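Local coordinates for phospholipase C-beta (PLC-beta) (Sepia officinalis, PDB 3QR0), which belongs to the phosphoinositide-specific phospholipase C family and joins a PH domain, EF-hands, a calcium-bound TIM-barrel-type domain and a C2 domain in one chain, at residues N170-V174 and D206-L210; K665-V671 and N695-Y701. The contacts are given in a common frame with arbitrary orientation. Residues are numbered along the deposited sequence.

Contact 1 (N170-V174 and D206-L210); sequences NKIPV and DAIDL
Residues 171-173 and 207-209 form two short antiparallel strands, their axes 4.2 Å apart at closest approach and 155° between directions. The register pairs Lys171 with Asp209, Ile172 with Ile208 and Pro173 with Ala207. Only the middle pair is hydrogen-bonded: Ile172 N to Ile208 O and Ile208 N to Ile172 O, both 2.7 Å. Two further backbone bonds flank it, Leu210 N to Asn170 O (3.1 Å) and Val174 N to Asp206 O (3.0 Å). The strand residues are extended. This two-stranded sheet lies in the EF-hand region, consistent with the short antiparallel pairing that joins the two loops of an EF-hand pair. Pro173 is the N-cap of helix 174-181. Ile172 (chi1 m, chi2 p) and Ile208 (m, t) share one face and both touch Ile177 of that helix. Ile172 CD1 lies 4.3 Å from Leu210 CD1. On the other face, Lys171 (m, then all t) runs beside Asp209 (m), with Lys171 NZ 4.5 Å from Asp209 OD2, beyond salt-bridge range. Lys171 CB is 4.0 Å from Ala207 CB.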
loop_
_atom_site.group_PDB
_atom_site.type_symbol
_atom_site.label_atom_id
_atom_site.label_comp_id
_atom_site.label_asym_id
_atom_site.label_seq_id
_atom_site.Cartn_x
_atom_site.Cartn_y
_atom_site.Cartn_z
ATOM N N ASN A 170 29.215 -11.072 -21.467
ATOM C CA ASN A 170 28.686 -10.049 -22.372
ATOM C C ASN A 170 27.677 -10.584 -23.396
ATOM O O ASN A 170 27.591 -10.083 -24.518
ATOM C CB ASN A 170 29.839 -9.311 -23.071
ATOM C CG ASN A 170 30.728 -8.556 -22.093
ATOM O OD1 ASN A 170 30.247 -7.968 -21.122
ATOM N ND2 ASN A 170 32.032 -8.562 -22.353
ATOM N N LYS A 171 26.908 -11.594 -22.997
ATOM C CA LYS A 171 25.890 -12.181 -23.864
ATOM C C LYS A 171 24.635 -12.507 -23.065
ATOM O O LYS A 171 24.717 -12.933 -21.911
ATOM C CB LYS A 171 26.414 -13.449 -24.541
ATOM C CG LYS A 171 27.524 -13.206 -25.551
ATOM C CD LYS A 171 28.064 -14.507 -26.123
ATOM C CE LYS A 171 29.002 -14.244 -27.293
ATOM N NZ LYS A 171 29.543 -15.501 -27.882
ATOM N N ILE A 172 23.479 -12.305 -23.693
ATOM C CA ILE A 172 22.191 -12.584 -23.074
ATOM C C ILE A 172 21.657 -13.902 -23.631
ATOM O O ILE A 172 21.304 -13.974 -24.806
ATOM C CB ILE A 172 21.165 -11.461 -23.359
ATOM C CG1 ILE A 172 21.623 -10.130 -22.749
ATOM C CG2 ILE A 172 19.797 -11.835 -22.796
ATOM C CD1 ILE A 172 22.750 -9.437 -23.500
ATOM N N PRO A 173 21.601 -14.954 -22.796
ATOM C CA PRO A 173 21.095 -16.228 -23.315
ATOM C C PRO A 173 19.595 -16.176 -23.620
ATOM O O PRO A 173 18.829 -15.580 -22.857
ATOM C CB PRO A 173 21.411 -17.232 -22.198
ATOM C CG PRO A 173 21.661 -16.436 -20.981
ATOM C CD PRO A 173 22.003 -15.034 -21.382
ATOM N N VAL A 174 19.192 -16.775 -24.740
ATOM C CA VAL A 174 17.778 -16.842 -25.121
ATOM C C VAL A 174 16.989 -17.586 -24.048
ATOM O O VAL A 174 15.858 -17.224 -23.732
ATOM C CB VAL A 174 17.580 -17.550 -26.484
ATOM C CG1 VAL A 174 16.092 -17.787 -26.758
ATOM C CG2 VAL A 174 18.216 -16.742 -27.608
ATOM N N ASP A 206 20.995 -20.475 -27.952
ATOM C CA ASP A 206 21.707 -19.306 -28.472
ATOM C C ASP A 206 21.846 -18.211 -27.408
ATOM O O ASP A 206 21.292 -18.316 -26.313
ATOM C CB ASP A 206 20.993 -18.745 -29.709
ATOM C CG ASP A 206 21.170 -19.620 -30.944
ATOM O OD1 ASP A 206 22.176 -20.356 -31.035
ATOM O OD2 ASP A 206 20.300 -19.559 -31.839
ATOM N N ALA A 207 22.607 -17.174 -27.745
ATOM C CA ALA A 207 22.793 -16.017 -26.874
ATOM C C ALA A 207 23.015 -14.764 -27.717
ATOM O O ALA A 207 23.619 -14.833 -28.789
ATOM C CB ALA A 207 23.966 -16.244 -25.940
ATOM N N ILE A 208 22.519 -13.627 -27.232
ATOM C CA ILE A 208 22.603 -12.361 -27.956
ATOM C C ILE A 208 23.721 -11.492 -27.386
ATOM O O ILE A 208 23.872 -11.397 -26.171
ATOM C CB ILE A 208 21.278 -11.574 -27.867
ATOM C CG1 ILE A 208 20.092 -12.463 -28.256
ATOM C CG2 ILE A 208 21.334 -10.334 -28.754
ATOM C CD1 ILE A 208 18.753 -11.767 -28.163
ATOM N N ASP A 209 24.494 -10.854 -28.263
ATOM C CA ASP A 209 25.572 -9.966 -27.831
ATOM C C ASP A 209 25.005 -8.722 -27.150
ATOM O O ASP A 209 23.990 -8.174 -27.591
ATOM C CB ASP A 209 26.444 -9.539 -29.021
ATOM C CG ASP A 209 27.263 -10.684 -29.598
ATOM O OD1 ASP A 209 27.843 -10.501 -30.689
ATOM O OD2 ASP A 209 27.336 -11.762 -28.973
ATOM N N LEU A 210 25.668 -8.281 -26.082
ATOM C CA LEU A 210 25.276 -7.066 -25.365
ATOM C C LEU A 210 25.196 -5.865 -26.301
ATOM O O LEU A 210 24.296 -5.036 -26.167
ATOM C CB LEU A 210 26.259 -6.763 -24.228
ATOM C CG LEU A 210 25.965 -5.515 -23.381
ATOM C CD1 LEU A 210 24.567 -5.587 -22.763
ATOM C CD2 LEU A 210 27.015 -5.344 -22.302
#

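Contact 2 (K665-V671 and N695-Y701); sequences KQISSYV and NGMDPYY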
loop_
_atom_site.group_PDB
_atom_site.type_symbol
_atom_site.label_atom_id
_atom_site.label_comp_id
_atom_site.label_asym_id
_atom_site.label_seq_id
_atom_site.Cartn_x
_atom_site.Cartn_y
_atom_site.Cartn_z
ATOM N N LYS A 665 1.979 -18.775 -17.343
ATOM C CA LYS A 665 1.289 -19.899 -17.985
ATOM C C LYS A 665 0.014 -19.415 -18.673
ATOM O O LYS A 665 -0.424 -18.285 -18.457
ATOM C CB LYS A 665 0.975 -21.007 -16.970
ATOM C CG LYS A 665 0.293 -20.535 -15.685
ATOM C CD LYS A 665 -0.039 -21.702 -14.758
ATOM C CE LYS A 665 -0.794 -21.235 -13.511
ATOM N NZ LYS A 665 -1.540 -22.353 -12.851
ATOM N N GLN A 666 -0.566 -20.268 -19.514
ATOM C CA GLN A 666 -1.794 -19.926 -20.236
ATOM C C GLN A 666 -3.003 -20.050 -19.320
ATOM O O GLN A 666 -3.571 -21.135 -19.184
ATOM C CB GLN A 666 -1.986 -20.816 -21.474
ATOM C CG GLN A 666 -1.226 -20.340 -22.702
ATOM C CD GLN A 666 -1.595 -21.102 -23.962
ATOM O OE1 GLN A 666 -2.148 -22.202 -23.903
ATOM N NE2 GLN A 666 -1.293 -20.514 -25.113
ATOM N N ILE A 667 -3.395 -18.936 -18.707
ATOM C CA ILE A 667 -4.567 -18.892 -17.831
ATOM C C ILE A 667 -5.783 -18.316 -18.554
ATOM O O ILE A 667 -5.657 -17.688 -19.608
ATOM C CB ILE A 667 -4.306 -18.047 -16.554
ATOM C CG1 ILE A 667 -3.964 -16.593 -16.908
ATOM C CG2 ILE A 667 -3.183 -18.662 -15.733
ATOM C CD1 ILE A 667 -4.220 -15.618 -15.784
ATOM N N SER A 668 -6.958 -18.555 -17.982
ATOM C CA SER A 668 -8.184 -17.885 -18.394
ATOM C C SER A 668 -8.472 -16.816 -17.343
ATOM O O SER A 668 -8.352 -17.084 -16.149
ATOM C CB SER A 668 -9.340 -18.879 -18.479
ATOM O OG SER A 668 -9.043 -19.914 -19.403
ATOM N N SER A 669 -8.824 -15.608 -17.774
ATOM C CA SER A 669 -8.974 -14.486 -16.846
ATOM C C SER A 669 -10.200 -13.629 -17.108
ATOM O O SER A 669 -10.774 -13.650 -18.195
ATOM C CB SER A 669 -7.738 -13.590 -16.899
ATOM O OG SER A 669 -7.670 -12.885 -18.126
ATOM N N TYR A 670 -10.587 -12.874 -16.083
ATOM C CA TYR A 670 -11.565 -11.809 -16.223
ATOM C C TYR A 670 -11.198 -10.644 -15.310
ATOM O O TYR A 670 -10.346 -10.770 -14.423
ATOM C CB TYR A 670 -12.992 -12.312 -15.942
ATOM C CG TYR A 670 -13.230 -12.857 -14.548
ATOM C CD1 TYR A 670 -13.484 -12.003 -13.477
ATOM C CD2 TYR A 670 -13.231 -14.228 -14.304
ATOM C CE1 TYR A 670 -13.715 -12.497 -12.198
ATOM C CE2 TYR A 670 -13.467 -14.734 -13.023
ATOM C CZ TYR A 670 -13.708 -13.863 -11.976
ATOM O OH TYR A 670 -13.928 -14.347 -10.703
ATOM N N VAL A 671 -11.846 -9.513 -15.547
ATOM C CA VAL A 671 -11.579 -8.290 -14.809
ATOM C C VAL A 671 -12.879 -7.750 -14.234
ATOM O O VAL A 671 -13.927 -7.788 -14.890
ATOM C CB VAL A 671 -10.923 -7.228 -15.704
ATOM C CG1 VAL A 671 -10.577 -5.963 -14.891
ATOM C CG2 VAL A 671 -9.677 -7.808 -16.377
ATOM N N ASN A 695 -4.932 -17.479 -22.276
ATOM C CA ASN A 695 -4.036 -16.392 -22.651
ATOM C C ASN A 695 -3.639 -15.613 -21.406
ATOM O O ASN A 695 -4.433 -14.846 -20.867
ATOM C CB ASN A 695 -4.702 -15.474 -23.683
ATOM C CG ASN A 695 -3.728 -14.477 -24.309
ATOM O OD1 ASN A 695 -2.585 -14.329 -23.865
ATOM N ND2 ASN A 695 -4.188 -13.781 -25.346
ATOM N N GLY A 696 -2.414 -15.837 -20.945
ATOM C CA GLY A 696 -1.861 -15.107 -19.815
ATOM C C GLY A 696 -0.948 -13.970 -20.237
ATOM O O GLY A 696 -0.453 -13.235 -19.383
ATOM N N MET A 697 -0.733 -13.820 -21.546
ATOM C CA MET A 697 0.266 -12.885 -22.074
ATOM C C MET A 697 -0.360 -11.594 -22.599
ATOM O O MET A 697 0.116 -10.503 -22.284
ATOM C CB MET A 697 1.092 -13.565 -23.174
ATOM C CG MET A 697 2.262 -12.741 -23.710
ATOM S SD MET A 697 3.385 -13.715 -24.750
ATOM C CE MET A 697 4.329 -14.586 -23.497
ATOM N N ASP A 698 -1.417 -11.710 -23.398
ATOM C CA ASP A 698 -2.060 -10.527 -23.966
ATOM C C ASP A 698 -3.559 -10.707 -24.242
ATOM O O ASP A 698 -4.004 -10.524 -25.369
ATOM C CB ASP A 698 -1.306 -10.068 -25.228
ATOM C CG ASP A 698 -1.276 -11.119 -26.336
ATOM O OD1 ASP A 698 -1.753 -12.254 -26.134
ATOM O OD2 ASP A 698 -0.766 -10.797 -27.429
ATOM N N PRO A 699 -4.346 -11.038 -23.201
ATOM C CA PRO A 699 -5.793 -11.186 -23.385
ATOM C C PRO A 699 -6.443 -9.875 -23.824
ATOM O O PRO A 699 -6.092 -8.821 -23.302
ATOM C CB PRO A 699 -6.288 -11.592 -21.991
ATOM C CG PRO A 699 -5.238 -11.087 -21.046
ATOM C CD PRO A 699 -3.948 -11.241 -21.794
ATOM N N TYR A 700 -7.373 -9.947 -24.775
ATOM C CA TYR A 700 -8.037 -8.754 -25.308
ATOM C C TYR A 700 -9.530 -8.806 -24.989
ATOM O O TYR A 700 -10.300 -9.450 -25.690
ATOM C CB TYR A 700 -7.774 -8.650 -26.819
ATOM C CG TYR A 700 -8.378 -7.447 -27.532
ATOM C CD1 TYR A 700 -8.386 -6.185 -26.947
ATOM C CD2 TYR A 700 -8.906 -7.572 -28.818
ATOM C CE1 TYR A 700 -8.930 -5.083 -27.611
ATOM C CE2 TYR A 700 -9.449 -6.475 -29.491
ATOM C CZ TYR A 700 -9.450 -5.232 -28.878
ATOM O OH TYR A 700 -9.982 -4.143 -29.523
ATOM N N TYR A 701 -9.933 -8.129 -23.915
ATOM C CA TYR A 701 -11.312 -8.213 -23.420
ATOM C C TYR A 701 -12.261 -7.398 -24.289
ATOM O O TYR A 701 -13.353 -7.861 -24.621
ATOM C CB TYR A 701 -11.415 -7.742 -21.962
ATOM C CG TYR A 701 -10.429 -8.410 -21.034
ATOM C CD1 TYR A 701 -10.660 -9.697 -20.536
ATOM C CD2 TYR A 701 -9.257 -7.767 -20.668
ATOM C CE1 TYR A 701 -9.743 -10.311 -19.687
ATOM C CE2 TYR A 701 -8.340 -8.372 -19.823
ATOM C CZ TYR A 701 -8.583 -9.640 -19.337
ATOM O OH TYR A 701 -7.656 -10.224 -18.502
HETATM O O HOH W 1 -6.912 -14.490 -20.165
#
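A buried pair of hydroxyls joins the two segments: Ser669 OG and Tyr701 OH are hydrogen-bonded at 2.7 Å. Ser669 OG also bonds to a water (2.7 Å), which donates to Asn695 O at 2.6 Å. The water therefore bridges the start of strand 669-676 and the loop 695-701. Val671 CG2 sits over one face of the Tyr701 ring, 4.0 Å from its centroid, a CH-pi contact. Nearer the start of both segments, Asn695 N donates to Ile667 O at 2.8 Å. Gly696 packs close to Lys665 and Ile667; a CB on it would clash with Lys665 O. The loop holds its own shape through Asn695. Asn695 OD1 accepts from Met697 N (3.0 Å), an Asx turn, and from Asp698 N (2.9 Å), an Asx motif; Asn695 ND2 donates to Asp698 OD1 (3.0 Å). Both segments belong to the C2 domain, a beta sandwich. Val671 and Tyr701 both touch Ile656 of strand 650-660, in the other sheet, so they pack between the layers. Val671 also meets strand 718-725. Where the loop meets the EF-hand region, Met697 touches helix 185-198, and Asp698 forms a salt bridge with Arg190 of that helix.

From the N terminus, the chain first builds the seven-stranded antiparallel sheet between residues 26 and 124, then reaches contact 1. There residues 206-210 return to 170-174 and close a mainly helical excursion of 31 residues within the EF-hand region. The chain then runs on through further helices and the parallel and mixed sheets of the TIM-barrel-type region. Contact 2 closes a 23-residue excursion in the C2 domain, with strand but no helix. The contacts are in series, neither nested nor crossed. The centres of contact 1 and contact 2 are 29 Å apart, and the nearest atoms of contact 1 and contact 2 are about 12 Å apart. Helix 185-198 connects them: it lies inside the excursion of contact 1 and packs on the loop of contact 2.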